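Local coordinates for protein putative transcriptional regulator (Streptomyces coelicolor, PDB 2HXI) that probably binds regulatory DNA sequences and controls transcription as a two-subunit member of the TetR family, at residues D36-L41 with R53-S58; E75-V80 with P117-V122; I84-M89 with G129-R134; D90-E95 with T103-R108; E139-L144 with A156-L161. All coordinates share one frame; numbering follows the deposited sequence.

Interaction 1. Residues D36-L41 with R53-S58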
# COMPACT_ATOMS: atom_id res chain seq x y z
N ASP B 36 16.25 -16.28 10.85
CA ASP B 36 16.06 -17.22 9.76
C ASP B 36 15.10 -18.37 10.11
O ASP B 36 14.30 -18.82 9.27
CB ASP B 36 17.41 -17.77 9.29
CG ASP B 36 18.17 -16.81 8.36
OD1 ASP B 36 17.65 -15.73 7.96
OD2 ASP B 36 19.34 -17.14 8.06
N ALA B 37 15.15 -18.84 11.36
CA ALA B 37 14.15 -19.84 11.77
C ALA B 37 12.77 -19.23 11.74
O ALA B 37 11.77 -19.85 11.31
CB ALA B 37 14.48 -20.37 13.18
N ALA B 38 12.67 -17.98 12.22
CA ALA B 38 11.39 -17.31 12.24
C ALA B 38 10.82 -17.09 10.85
O ALA B 38 9.63 -17.23 10.65
CB ALA B 38 11.49 -15.97 12.94
N ALA B 39 11.69 -16.72 9.92
CA ALA B 39 11.27 -16.49 8.51
C ALA B 39 10.58 -17.76 7.95
O ALA B 39 9.54 -17.70 7.30
CB ALA B 39 12.43 -16.12 7.64
N GLU B 40 11.17 -18.90 8.24
CA GLU B 40 10.64 -20.12 7.71
C GLU B 40 9.33 -20.43 8.38
O GLU B 40 8.36 -20.78 7.72
CB GLU B 40 11.63 -21.25 7.84
CG GLU B 40 10.93 -22.55 7.43
CD GLU B 40 11.87 -23.69 7.09
OE1 GLU B 40 13.08 -23.58 7.33
OE2 GLU B 40 11.36 -24.70 6.60
N LEU B 41 9.27 -20.28 9.70
CA LEU B 41 8.01 -20.54 10.39
C LEU B 41 6.88 -19.69 9.86
O LEU B 41 5.75 -20.17 9.72
CB LEU B 41 8.13 -20.37 11.93
CG LEU B 41 9.04 -21.44 12.51
CD1 LEU B 41 9.34 -21.09 13.97
CD2 LEU B 41 8.36 -22.83 12.45
N ARG B 53 6.39 -18.03 21.38
CA ARG B 53 6.40 -19.37 22.00
C ARG B 53 6.80 -20.47 21.02
O ARG B 53 7.70 -21.25 21.33
CB ARG B 53 5.00 -19.65 22.59
CG ARG B 53 4.94 -21.02 23.33
CD ARG B 53 3.46 -21.31 23.77
NE ARG B 53 2.47 -21.12 22.67
CZ ARG B 53 2.20 -21.96 21.66
NH1 ARG B 53 2.77 -23.14 21.54
NH2 ARG B 53 1.31 -21.62 20.73
N LYS B 54 6.16 -20.49 19.84
CA LYS B 54 6.48 -21.50 18.79
C LYS B 54 7.91 -21.35 18.28
O LYS B 54 8.65 -22.34 18.12
CB LYS B 54 5.47 -21.46 17.63
CG LYS B 54 5.82 -22.55 16.51
CD LYS B 54 4.79 -22.51 15.32
CE LYS B 54 4.90 -23.76 14.38
NZ LYS B 54 4.24 -23.57 12.99
N LEU B 55 8.33 -20.08 18.07
CA LEU B 55 9.69 -19.85 17.62
C LEU B 55 10.67 -20.40 18.65
O LEU B 55 11.63 -21.11 18.31
CB LEU B 55 9.94 -18.32 17.42
CG LEU B 55 11.36 -17.97 17.01
CD1 LEU B 55 11.80 -18.60 15.68
CD2 LEU B 55 11.44 -16.39 16.90
N ALA B 56 10.42 -20.13 19.94
CA ALA B 56 11.36 -20.58 20.99
C ALA B 56 11.48 -22.11 21.03
O ALA B 56 12.57 -22.68 21.18
CB ALA B 56 10.90 -20.04 22.36
N ALA B 57 10.33 -22.73 20.91
CA ALA B 57 10.19 -24.17 20.95
C ALA B 57 10.93 -24.82 19.78
O ALA B 57 11.57 -25.81 19.96
CB ALA B 57 8.74 -24.51 20.86
N SER B 58 10.88 -24.19 18.61
CA SER B 58 11.61 -24.69 17.45
C SER B 58 13.13 -24.62 17.64
O SER B 58 13.91 -25.37 17.01
CB SER B 58 11.12 -23.88 16.23
OG SER B 58 11.87 -22.67 16.09
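Ser58 OG donates its proton to Leu55 O, one turn back on the same helix, over 2.7 Å, and the Ser58 hydroxyl oxygen itself lies 3.7 Å from Leu41 CD1 of the facing helix. The hydroxyl stands between the backbone N and the carbonyl carbon of Ser58 (chi1 86°), a setting that folds it back onto its own helix. With the proton used there, a methyl group can rest against OG without costing it that bond.

Leu41 is the main contributor from helix 31-43, and its two methyls go to different places. CD1 lies 3.9 Å from Leu55 CA, in the step between Leu55 and Ser58, while CD2 meets the aliphatic stem of Lys54, 4.1 Å from CE. The lysine chain is fully stretched and passes Leu41 at a slant.

Leu55 reaches the other way. Its CG is anti to the backbone N (chi1 177°), which throws the branch across the gap until CD1 is 3.6 Å from Ala38 N and 3.8 Å from Ala38 CB; Ala37 CB borders the same methyl. Small alanines let the leucine settle on the opposing backbone although the axes of the two segments come no closer than 10.1 Å, with 120° between their directions.

Beyond the pair, Ala38 touches Val80 and Leu55 touches Leu76, both on helix 73-88, and Leu55 also meets Leu66 of helix 63-66. This packing is characteristic of the three-helix, probably DNA-binding head of TetR-family proteins, with helix 31-43 packed against the first helix of the predicted helix-turn-helix.

Interaction 2. Residues E75-V80 with P117-V122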
# COMPACT_ATOMS: atom_id res chain seq x y z
N GLU B 75 9.84 -5.53 17.22
CA GLU B 75 11.27 -5.41 16.88
C GLU B 75 11.78 -6.73 16.30
O GLU B 75 12.65 -6.77 15.42
CB GLU B 75 12.13 -5.00 18.08
CG GLU B 75 12.18 -3.50 18.37
CD GLU B 75 12.22 -2.63 17.10
OE1 GLU B 75 13.28 -2.55 16.42
OE2 GLU B 75 11.18 -2.02 16.79
N LEU B 76 11.24 -7.83 16.84
CA LEU B 76 11.54 -9.17 16.32
C LEU B 76 11.04 -9.27 14.87
O LEU B 76 11.80 -9.62 14.02
CB LEU B 76 10.86 -10.24 17.21
CG LEU B 76 11.02 -11.72 16.89
CD1 LEU B 76 10.33 -12.60 17.94
CD2 LEU B 76 10.44 -12.07 15.61
N LEU B 77 9.77 -8.96 14.62
CA LEU B 77 9.19 -8.98 13.25
C LEU B 77 9.90 -8.05 12.28
O LEU B 77 10.10 -8.43 11.15
CB LEU B 77 7.69 -8.73 13.25
CG LEU B 77 6.84 -9.87 13.86
CD1 LEU B 77 5.35 -9.60 13.76
CD2 LEU B 77 7.20 -11.27 13.25
N ARG B 78 10.27 -6.85 12.69
CA ARG B 78 11.07 -5.98 11.81
C ARG B 78 12.38 -6.64 11.46
O ARG B 78 12.83 -6.56 10.33
CB ARG B 78 11.43 -4.65 12.51
CG ARG B 78 10.28 -3.72 12.79
CD ARG B 78 10.89 -2.41 13.27
NE ARG B 78 11.71 -1.72 12.26
CZ ARG B 78 12.75 -0.93 12.56
NH1 ARG B 78 13.12 -0.76 13.82
NH2 ARG B 78 13.44 -0.31 11.61
N ALA B 79 12.99 -7.31 12.45
CA ALA B 79 14.27 -7.90 12.27
C ALA B 79 14.15 -9.08 11.32
O ALA B 79 15.00 -9.31 10.49
CB ALA B 79 14.86 -8.33 13.62
N VAL B 80 13.04 -9.81 11.44
CA VAL B 80 12.80 -10.87 10.46
C VAL B 80 12.54 -10.27 9.03
O VAL B 80 12.98 -10.80 8.04
CB VAL B 80 11.56 -11.70 10.88
CG1 VAL B 80 11.44 -12.84 9.91
CG2 VAL B 80 11.76 -12.27 12.33
N PRO B 117 3.28 -12.32 3.52
CA PRO B 117 2.35 -11.20 3.68
C PRO B 117 2.45 -10.47 5.03
O PRO B 117 2.45 -9.23 5.05
CB PRO B 117 0.97 -11.84 3.51
CG PRO B 117 1.17 -13.25 3.68
CD PRO B 117 2.53 -13.56 3.16
N GLN B 118 2.57 -11.21 6.12
CA GLN B 118 2.71 -10.60 7.44
C GLN B 118 3.96 -9.68 7.53
O GLN B 118 3.87 -8.49 7.92
CB GLN B 118 2.72 -11.64 8.54
CG GLN B 118 2.79 -10.98 9.88
CD GLN B 118 2.55 -11.94 11.06
OE1 GLN B 118 2.13 -13.09 10.88
NE2 GLN B 118 2.82 -11.44 12.27
N LEU B 119 5.10 -10.21 7.09
CA LEU B 119 6.35 -9.45 7.11
C LEU B 119 6.27 -8.27 6.14
O LEU B 119 6.82 -7.21 6.40
CB LEU B 119 7.52 -10.40 6.78
CG LEU B 119 7.87 -11.44 7.87
CD1 LEU B 119 9.00 -12.33 7.44
CD2 LEU B 119 8.21 -10.76 9.25
N ALA B 120 5.52 -8.43 5.06
CA ALA B 120 5.38 -7.36 4.04
C ALA B 120 4.76 -6.14 4.71
O ALA B 120 5.20 -5.02 4.48
CB ALA B 120 4.54 -7.81 2.90
N ALA B 121 3.75 -6.40 5.54
CA ALA B 121 3.06 -5.36 6.32
C ALA B 121 3.98 -4.63 7.32
O ALA B 121 3.93 -3.39 7.48
CB ALA B 121 1.87 -6.00 7.04
N VAL B 122 4.77 -5.40 8.04
CA VAL B 122 5.66 -4.87 9.03
C VAL B 122 6.67 -4.00 8.31
O VAL B 122 6.97 -2.88 8.78
CB VAL B 122 6.40 -5.96 9.85
CG1 VAL B 122 7.49 -5.30 10.77
CG2 VAL B 122 5.41 -6.78 10.72
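Leu77 and Arg78 face Leu119 and Val122 where helices 73-88 and 117-126 cross almost squarely, the segment axes 9.0 Å apart and 104° between their directions. In TetR-family proteins the helix following the helix-turn-helix links the DNA-binding head to the C-terminal core, and helix 73-88 fills that place here.

Val122 divides its two methyls between Arg78 and Leu77. CG1, anti to its own N (chi1 172°), lies 3.7 Å from Arg78 N and 3.8 Å from Arg78 CG, while CG2 turns to Leu77 and stops 3.9 Å from its CB. Replacing Val122 with alanine would probably open a gap between Leu77 CB and the foot of Arg78, leaving both side chains less firmly seated.

Arg78 itself leads off from the contact: its NH1 makes a weak, salt-bridged hydrogen bond to Glu75 OE1, 3.2 Å away, and its NE reaches Gly127 O just past the end of helix 117-126.

Leu119 sends both methyls across. CD2 sits 3.6 Å from Leu77 O and also near Val80 CB; CD1 packs closely on Val80 CG1 at 3.5 Å. The two side chains meet at about a right angle, as do Leu77 and Leu119. Val80 continues to Leu35 of helix 31-43, and Gln118 also touches that helix, at Leu42. At the margin, the extended Gln118 brings its amide NE2 to 3.5 Å from Leu77 CD1.

Interaction 3. Residues I84-M89 with G129-R134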
# COMPACT_ATOMS: atom_id res chain seq x y z
N ILE B 84 14.26 -10.91 4.98
CA ILE B 84 13.61 -11.02 3.67
C ILE B 84 14.25 -10.07 2.66
O ILE B 84 14.48 -10.46 1.51
CB ILE B 84 12.06 -10.73 3.73
CG1 ILE B 84 11.35 -11.67 4.76
CG2 ILE B 84 11.41 -10.88 2.38
CD1 ILE B 84 11.60 -13.14 4.58
N LEU B 85 14.54 -8.84 3.08
CA LEU B 85 15.34 -7.98 2.20
C LEU B 85 16.67 -8.65 1.84
O LEU B 85 17.12 -8.58 0.70
CB LEU B 85 15.60 -6.64 2.88
CG LEU B 85 14.40 -5.81 3.29
CD1 LEU B 85 14.85 -4.50 4.01
CD2 LEU B 85 13.62 -5.51 2.06
N LEU B 86 17.33 -9.27 2.83
CA LEU B 86 18.64 -9.83 2.59
C LEU B 86 18.56 -10.91 1.53
O LEU B 86 19.36 -10.91 0.57
CB LEU B 86 19.22 -10.35 3.91
CG LEU B 86 20.62 -10.97 3.82
CD1 LEU B 86 21.65 -9.96 3.37
CD2 LEU B 86 21.02 -11.56 5.17
N SER B 87 17.56 -11.79 1.66
CA SER B 87 17.41 -12.83 0.64
C SER B 87 16.95 -12.27 -0.70
O SER B 87 17.32 -12.82 -1.75
CB SER B 87 16.55 -14.01 1.11
OG SER B 87 15.22 -13.63 1.37
N ALA B 88 16.16 -11.19 -0.69
CA ALA B 88 15.81 -10.57 -1.96
C ALA B 88 17.04 -10.23 -2.77
O ALA B 88 17.02 -10.28 -4.03
CB ALA B 88 14.92 -9.33 -1.75
N MSE B 89 18.11 -9.85 -2.07
CA MSE B 89 19.31 -9.28 -2.67
C MSE B 89 20.32 -10.39 -2.92
O MSE B 89 21.35 -10.15 -3.56
CB MSE B 89 19.87 -8.15 -1.79
CG MSE B 89 18.93 -6.91 -1.64
SE MSE B 89 18.48 -6.15 -3.46
CE MSE B 89 20.18 -5.49 -4.01
N GLY B 129 16.31 -1.93 9.72
CA GLY B 129 17.55 -1.19 9.92
C GLY B 129 18.82 -2.00 9.84
O GLY B 129 19.86 -1.53 10.31
N GLY B 130 18.76 -3.20 9.27
CA GLY B 130 19.87 -4.10 9.22
C GLY B 130 20.52 -4.27 7.85
O GLY B 130 20.33 -3.42 6.94
N THR B 131 21.28 -5.36 7.72
CA THR B 131 22.09 -5.67 6.55
C THR B 131 21.27 -5.78 5.27
O THR B 131 21.73 -5.31 4.21
CB THR B 131 23.00 -6.94 6.74
OG1 THR B 131 23.97 -6.65 7.74
CG2 THR B 131 23.78 -7.26 5.49
N GLY B 132 20.10 -6.40 5.36
CA GLY B 132 19.22 -6.49 4.18
C GLY B 132 18.80 -5.13 3.66
O GLY B 132 18.80 -4.87 2.42
N SER B 133 18.39 -4.27 4.59
CA SER B 133 17.98 -2.94 4.21
C SER B 133 19.20 -2.26 3.63
O SER B 133 19.08 -1.53 2.64
CB SER B 133 17.49 -2.13 5.40
OG SER B 133 16.12 -2.44 5.64
N ARG B 134 20.36 -2.42 4.28
CA ARG B 134 21.55 -1.76 3.75
C ARG B 134 21.89 -2.15 2.29
O ARG B 134 22.21 -1.25 1.46
CB ARG B 134 22.75 -1.88 4.70
CG ARG B 134 22.57 -1.00 5.97
CD ARG B 134 23.81 -1.14 6.91
NE ARG B 134 23.73 -0.28 8.10
CZ ARG B 134 23.45 -0.70 9.34
NH1 ARG B 134 23.22 -1.99 9.61
NH2 ARG B 134 23.35 0.18 10.33
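Leu86 and Gly132 bring the two backbones almost into contact, their CA atoms 3.7 Å apart. Gly132 CA lies 3.6 Å from Leu86 N and 3.9 Å from Leu86 CB, while the carbonyl carbon of Gly132 rests 3.6 Å from Leu85 CB. Only a glycine suits this spot: a beta carbon built on Gly132 would fall 2.7 Å from Leu86 N and collide with Leu85 CB as well.

Apolar contacts flank the glycine. Leu86, with CG anti to its N (chi1 -179°), carries CD1 to Thr131 CG2 at 4.0 Å, the two side chains meeting at a slant. Leu85 goes the other way, its CG anti to the carbonyl carbon, and CD1 lies over the Ser133 backbone, 3.5 Å from Ser133 CA; behind it stand Leu109 and Trp123 of neighbouring helices. This joins the last turns of helix 73-88, the connecting helix of the TetR fold, to the first turn of helix 131-146 in the C-terminal core.

The polar bonds run past the pair. Asp82, one turn earlier on helix 73-88, takes Gly132 N on OD2 and Ser133 N on OD1, at a place where the partial positive charge of the helix start would probably favour a carboxylate; Gly130 is the N-cap residue. Ser133 OG is hydrogen-bonded to Ser128 OG. Arg134, on the same first turn, is hydrogen-bonded through NE to Gly196 O of the second subunit.

Interaction 4. Residues D90-E95 with T103-R108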
# COMPACT_ATOMS: atom_id res chain seq x y z
N ASP B 90 19.96 -11.62 -2.52
CA ASP B 90 20.72 -12.84 -2.79
C ASP B 90 21.05 -13.08 -4.22
O ASP B 90 20.19 -13.44 -5.06
CB ASP B 90 20.05 -14.11 -2.23
CG ASP B 90 20.51 -14.41 -0.85
OD1 ASP B 90 21.67 -13.99 -0.55
OD2 ASP B 90 19.75 -15.04 -0.09
N GLY B 91 22.35 -12.91 -4.49
CA GLY B 91 22.88 -13.17 -5.82
C GLY B 91 22.59 -12.03 -6.76
O GLY B 91 22.60 -12.21 -7.98
N TYR B 92 22.25 -10.86 -6.21
CA TYR B 92 21.97 -9.71 -7.09
C TYR B 92 23.26 -9.15 -7.65
O TYR B 92 24.27 -9.08 -6.95
CB TYR B 92 21.10 -8.61 -6.39
CG TYR B 92 20.92 -7.36 -7.24
CD1 TYR B 92 19.81 -7.25 -8.13
CD2 TYR B 92 21.87 -6.33 -7.21
CE1 TYR B 92 19.65 -6.10 -8.97
CE2 TYR B 92 21.72 -5.18 -8.06
CZ TYR B 92 20.61 -5.08 -8.91
OH TYR B 92 20.39 -3.98 -9.72
N ARG B 93 23.26 -8.83 -8.95
CA ARG B 93 24.36 -8.13 -9.60
C ARG B 93 23.79 -6.95 -10.35
O ARG B 93 22.76 -7.11 -11.00
CB ARG B 93 25.12 -9.07 -10.56
CG ARG B 93 25.61 -10.32 -9.88
CD ARG B 93 26.51 -11.10 -10.85
NE ARG B 93 25.78 -11.59 -12.03
CZ ARG B 93 26.36 -12.06 -13.14
NH1 ARG B 93 27.69 -12.12 -13.24
NH2 ARG B 93 25.60 -12.48 -14.16
N PRO B 94 24.40 -5.75 -10.22
CA PRO B 94 23.88 -4.49 -10.81
C PRO B 94 23.95 -4.31 -12.30
O PRO B 94 24.49 -3.29 -12.76
CB PRO B 94 24.71 -3.41 -10.11
CG PRO B 94 26.02 -4.07 -9.78
CD PRO B 94 25.63 -5.52 -9.44
N GLU B 95 23.37 -5.23 -13.07
CA GLU B 95 23.50 -5.14 -14.52
C GLU B 95 22.51 -4.17 -15.18
O GLU B 95 21.42 -3.91 -14.65
CB GLU B 95 23.35 -6.51 -15.12
CG GLU B 95 24.64 -7.32 -14.98
CD GLU B 95 24.60 -8.68 -15.69
OE1 GLU B 95 23.88 -8.85 -16.70
OE2 GLU B 95 25.32 -9.57 -15.21
N THR B 103 14.33 -1.40 -11.37
CA THR B 103 13.18 -2.31 -11.68
C THR B 103 13.50 -3.69 -11.15
O THR B 103 12.66 -4.32 -10.51
CB THR B 103 12.89 -2.31 -13.22
OG1 THR B 103 12.57 -0.97 -13.63
CG2 THR B 103 11.70 -3.22 -13.49
N ALA B 104 14.74 -4.13 -11.37
CA ALA B 104 15.19 -5.44 -10.88
C ALA B 104 15.10 -5.56 -9.36
O ALA B 104 14.65 -6.59 -8.83
CB ALA B 104 16.60 -5.79 -11.45
N VAL B 105 15.57 -4.56 -8.65
CA VAL B 105 15.40 -4.57 -7.22
C VAL B 105 13.90 -4.62 -6.80
O VAL B 105 13.52 -5.41 -5.96
CB VAL B 105 16.11 -3.35 -6.59
CG1 VAL B 105 15.76 -3.20 -5.06
CG2 VAL B 105 17.62 -3.46 -6.81
N ALA B 106 13.07 -3.70 -7.32
CA ALA B 106 11.65 -3.68 -7.01
C ALA B 106 11.01 -5.10 -7.27
O ALA B 106 10.22 -5.61 -6.41
CB ALA B 106 10.98 -2.64 -7.88
N LEU B 107 11.36 -5.75 -8.39
CA LEU B 107 10.78 -7.08 -8.65
C LEU B 107 11.26 -8.10 -7.64
O LEU B 107 10.47 -9.02 -7.26
CB LEU B 107 11.09 -7.58 -10.07
CG LEU B 107 10.45 -6.65 -11.12
CD1 LEU B 107 10.84 -7.14 -12.53
CD2 LEU B 107 8.95 -6.52 -10.97
N ARG B 108 12.55 -8.02 -7.25
CA ARG B 108 13.11 -8.99 -6.31
C ARG B 108 12.40 -8.81 -4.99
O ARG B 108 12.08 -9.77 -4.34
CB ARG B 108 14.62 -8.87 -6.13
CG ARG B 108 15.39 -9.60 -7.25
CD ARG B 108 16.85 -9.21 -7.17
NE ARG B 108 17.77 -10.15 -7.87
CZ ARG B 108 18.47 -11.11 -7.28
NH1 ARG B 108 19.28 -11.87 -8.02
NH2 ARG B 108 18.38 -11.34 -5.96
O HOH W 1 19.86 -14.52 -7.31
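Tyr92 sets its CB over the centre of the Arg108 guanidinium, 3.7 Å from CZ. The ring then crosses the arginine at a slant, with CD1 3.6 Å from Arg108 NE, which sits at the ring's edge; ring and guanidinium planes stand 89° apart. Next along, CE1 meets Ala104 CB at 3.9 Å, again at the edge, and CZ passes Val105 CG2 at 4.0 Å. At the tip, OH is hydrogen-bonded to Glu139 OE2 of helix 131-146, so the side chain spans from the surface loop to the helix behind it. CG anti to the backbone N (chi1 174°) is what points the ring at helix 98-113.

Arg108, extended from CG to NE, presents its NH1 and NH2 to the backbone of the loop. NH2 gives Asp90 O a nearly straight bond of 2.9 Å (168°); the oxygen lies in the guanidinium plane, but the donor stands well above the carbonyl plane. NH1 adds a weak bond to the same oxygen and donates to a water 2.8 Å off, which also lies unusually close to Asp90 O. NH2 also bonds Ala88 O, at the end of helix 73-88.

A leucine in place of Arg108 would leave the Ala88 and Asp90 carbonyls without these donors and is likely to set the chain there free to shift. The guanidinium thus ties the interhelix loop to helix 98-113 through backbone oxygens, and its charge would be favoured beside the negatively polarised helix end.

Interaction 5. Residues E139-L144 with A156-L161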
# COMPACT_ATOMS: atom_id res chain seq x y z
N GLU B 139 22.03 -0.32 -3.33
CA GLU B 139 21.81 -0.44 -4.78
C GLU B 139 20.86 0.64 -5.30
O GLU B 139 21.08 1.20 -6.40
CB GLU B 139 21.31 -1.86 -5.10
CG GLU B 139 20.87 -2.03 -6.60
CD GLU B 139 22.00 -1.85 -7.64
OE1 GLU B 139 23.17 -1.58 -7.29
OE2 GLU B 139 21.67 -1.93 -8.86
N VAL B 140 19.77 0.92 -4.58
CA VAL B 140 18.86 1.96 -5.02
C VAL B 140 19.59 3.32 -5.14
O VAL B 140 19.52 4.04 -6.14
CB VAL B 140 17.62 2.03 -4.10
CG1 VAL B 140 16.72 3.18 -4.54
CG2 VAL B 140 16.82 0.69 -4.15
N LEU B 141 20.39 3.62 -4.12
CA LEU B 141 21.07 4.90 -4.08
C LEU B 141 22.15 4.98 -5.21
O LEU B 141 22.31 6.03 -5.84
CB LEU B 141 21.71 5.09 -2.69
CG LEU B 141 20.73 5.35 -1.51
CD1 LEU B 141 21.33 5.22 -0.08
CD2 LEU B 141 19.97 6.67 -1.71
N GLN B 142 22.88 3.89 -5.47
CA GLN B 142 23.88 3.88 -6.54
C GLN B 142 23.15 4.07 -7.88
O GLN B 142 23.60 4.83 -8.74
CB GLN B 142 24.68 2.55 -6.53
CG GLN B 142 25.66 2.46 -5.38
CD GLN B 142 26.89 3.39 -5.56
OE1 GLN B 142 27.01 4.12 -6.55
NE2 GLN B 142 27.80 3.35 -4.61
N ALA B 143 22.04 3.36 -8.05
CA ALA B 143 21.21 3.55 -9.28
C ALA B 143 20.72 4.99 -9.48
O ALA B 143 20.83 5.53 -10.59
CB ALA B 143 20.04 2.54 -9.31
N LEU B 144 20.23 5.61 -8.41
CA LEU B 144 19.79 7.01 -8.46
C LEU B 144 20.99 7.94 -8.81
O LEU B 144 20.87 8.88 -9.61
CB LEU B 144 19.16 7.42 -7.14
CG LEU B 144 17.73 6.76 -6.96
CD1 LEU B 144 17.19 6.96 -5.51
CD2 LEU B 144 16.66 7.29 -8.06
N ALA B 156 15.35 12.47 -1.00
CA ALA B 156 13.91 12.64 -1.18
C ALA B 156 13.37 11.70 -2.28
O ALA B 156 12.33 11.10 -2.12
CB ALA B 156 13.58 14.07 -1.51
N ARG B 157 14.13 11.58 -3.36
CA ARG B 157 13.77 10.68 -4.50
C ARG B 157 13.71 9.21 -4.03
O ARG B 157 12.76 8.46 -4.33
CB ARG B 157 14.78 10.90 -5.63
CG ARG B 157 14.91 12.39 -6.09
CD ARG B 157 14.08 12.63 -7.27
NE ARG B 157 14.25 13.94 -7.89
CZ ARG B 157 13.29 14.46 -8.66
NH1 ARG B 157 12.20 13.75 -8.87
NH2 ARG B 157 13.42 15.67 -9.23
N TYR B 158 14.75 8.80 -3.31
CA TYR B 158 14.77 7.54 -2.63
C TYR B 158 13.52 7.29 -1.78
O TYR B 158 12.86 6.27 -1.94
CB TYR B 158 16.06 7.37 -1.77
CG TYR B 158 15.95 6.16 -0.90
CD1 TYR B 158 16.40 4.90 -1.34
CD2 TYR B 158 15.34 6.24 0.36
CE1 TYR B 158 16.22 3.79 -0.56
CE2 TYR B 158 15.20 5.15 1.13
CZ TYR B 158 15.61 3.92 0.66
OH TYR B 158 15.37 2.79 1.44
N HIS B 159 13.21 8.24 -0.91
CA HIS B 159 12.09 8.10 0.03
C HIS B 159 10.75 7.80 -0.74
O HIS B 159 10.02 6.89 -0.38
CB HIS B 159 11.94 9.40 0.77
CG HIS B 159 11.00 9.33 1.92
ND1 HIS B 159 11.07 8.35 2.89
CD2 HIS B 159 9.92 10.08 2.23
CE1 HIS B 159 10.09 8.51 3.76
NE2 HIS B 159 9.38 9.55 3.39
N ARG B 160 10.46 8.59 -1.76
CA ARG B 160 9.24 8.41 -2.55
C ARG B 160 9.22 7.06 -3.31
O ARG B 160 8.16 6.38 -3.42
CB ARG B 160 9.08 9.58 -3.52
CG ARG B 160 8.59 10.83 -2.73
CD ARG B 160 8.05 11.86 -3.73
NE ARG B 160 9.11 12.41 -4.55
CZ ARG B 160 9.82 13.51 -4.27
NH1 ARG B 160 9.58 14.25 -3.18
NH2 ARG B 160 10.78 13.87 -5.10
N LEU B 161 10.39 6.70 -3.83
CA LEU B 161 10.47 5.47 -4.61
C LEU B 161 10.18 4.28 -3.71
O LEU B 161 9.45 3.38 -4.07
CB LEU B 161 11.87 5.40 -5.22
CG LEU B 161 12.06 4.10 -5.99
CD1 LEU B 161 11.03 3.76 -7.09
CD2 LEU B 161 13.50 4.01 -6.59
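Val140 CG1 approaches the edge of the Tyr158 ring, 3.6 Å from CD1, and the two side chains meet at about a right angle. The same methyl touches Leu161 CD2 at 3.9 Å, one turn further along the opposing helix. Leu141 CD2 comes in beside the root of the ring, 4.0 Å from Tyr158 CB. Leu144 CD1 lies against the backbone, 3.8 Å from Tyr158 N and 3.9 Å from its CB. Tyr158 is therefore held by three aliphatic side chains, and its CG, anti to the backbone N (chi1 170°), swings the ring along helix 131-146 towards Met136 and Met137.

Helices 131-146 and 154-173, consecutive in the chain, pack at a steep angle in the all-helical C-terminal core of this TetR-family protein, the segment axes 10.5 Å apart and inclined at 125°.

Around this layer, Leu102 of helix 98-113 backs Val140, and Leu161 touches His230 of helix 219-237. Arg157 starts towards the contact but turns its guanidinium off to a salt bridge with Glu153. The second subunit also reaches this contact: its Leu205 packs on Leu141, its Ile212 on Tyr158, and its Glu225 forms a salt bridge with Arg160.

Overall arrangement
From the N terminus, interaction 1 closes first, a short loop inside the probable DNA-binding head. Helix 73-88 then enters two long-range contacts, interaction 2 near its start with helix 117-126 and interaction 3 at its end with helix 131-146. These cross along the chain, since 84-89 opens before 117-122 closes interaction 2. Interaction 4 closes a short loop lying within the spans of both. Interaction 5 follows in series, joining two consecutive helices on the opposite side of the chain's centre from interaction 1, the two centres about 33 Å apart. Consecutive interactions touch one another, 2 and 3 through Leu119 and Ile84, and Met89 meets Glu139 between 3 and 5. Interactions 3 and 5 both reach the second subunit.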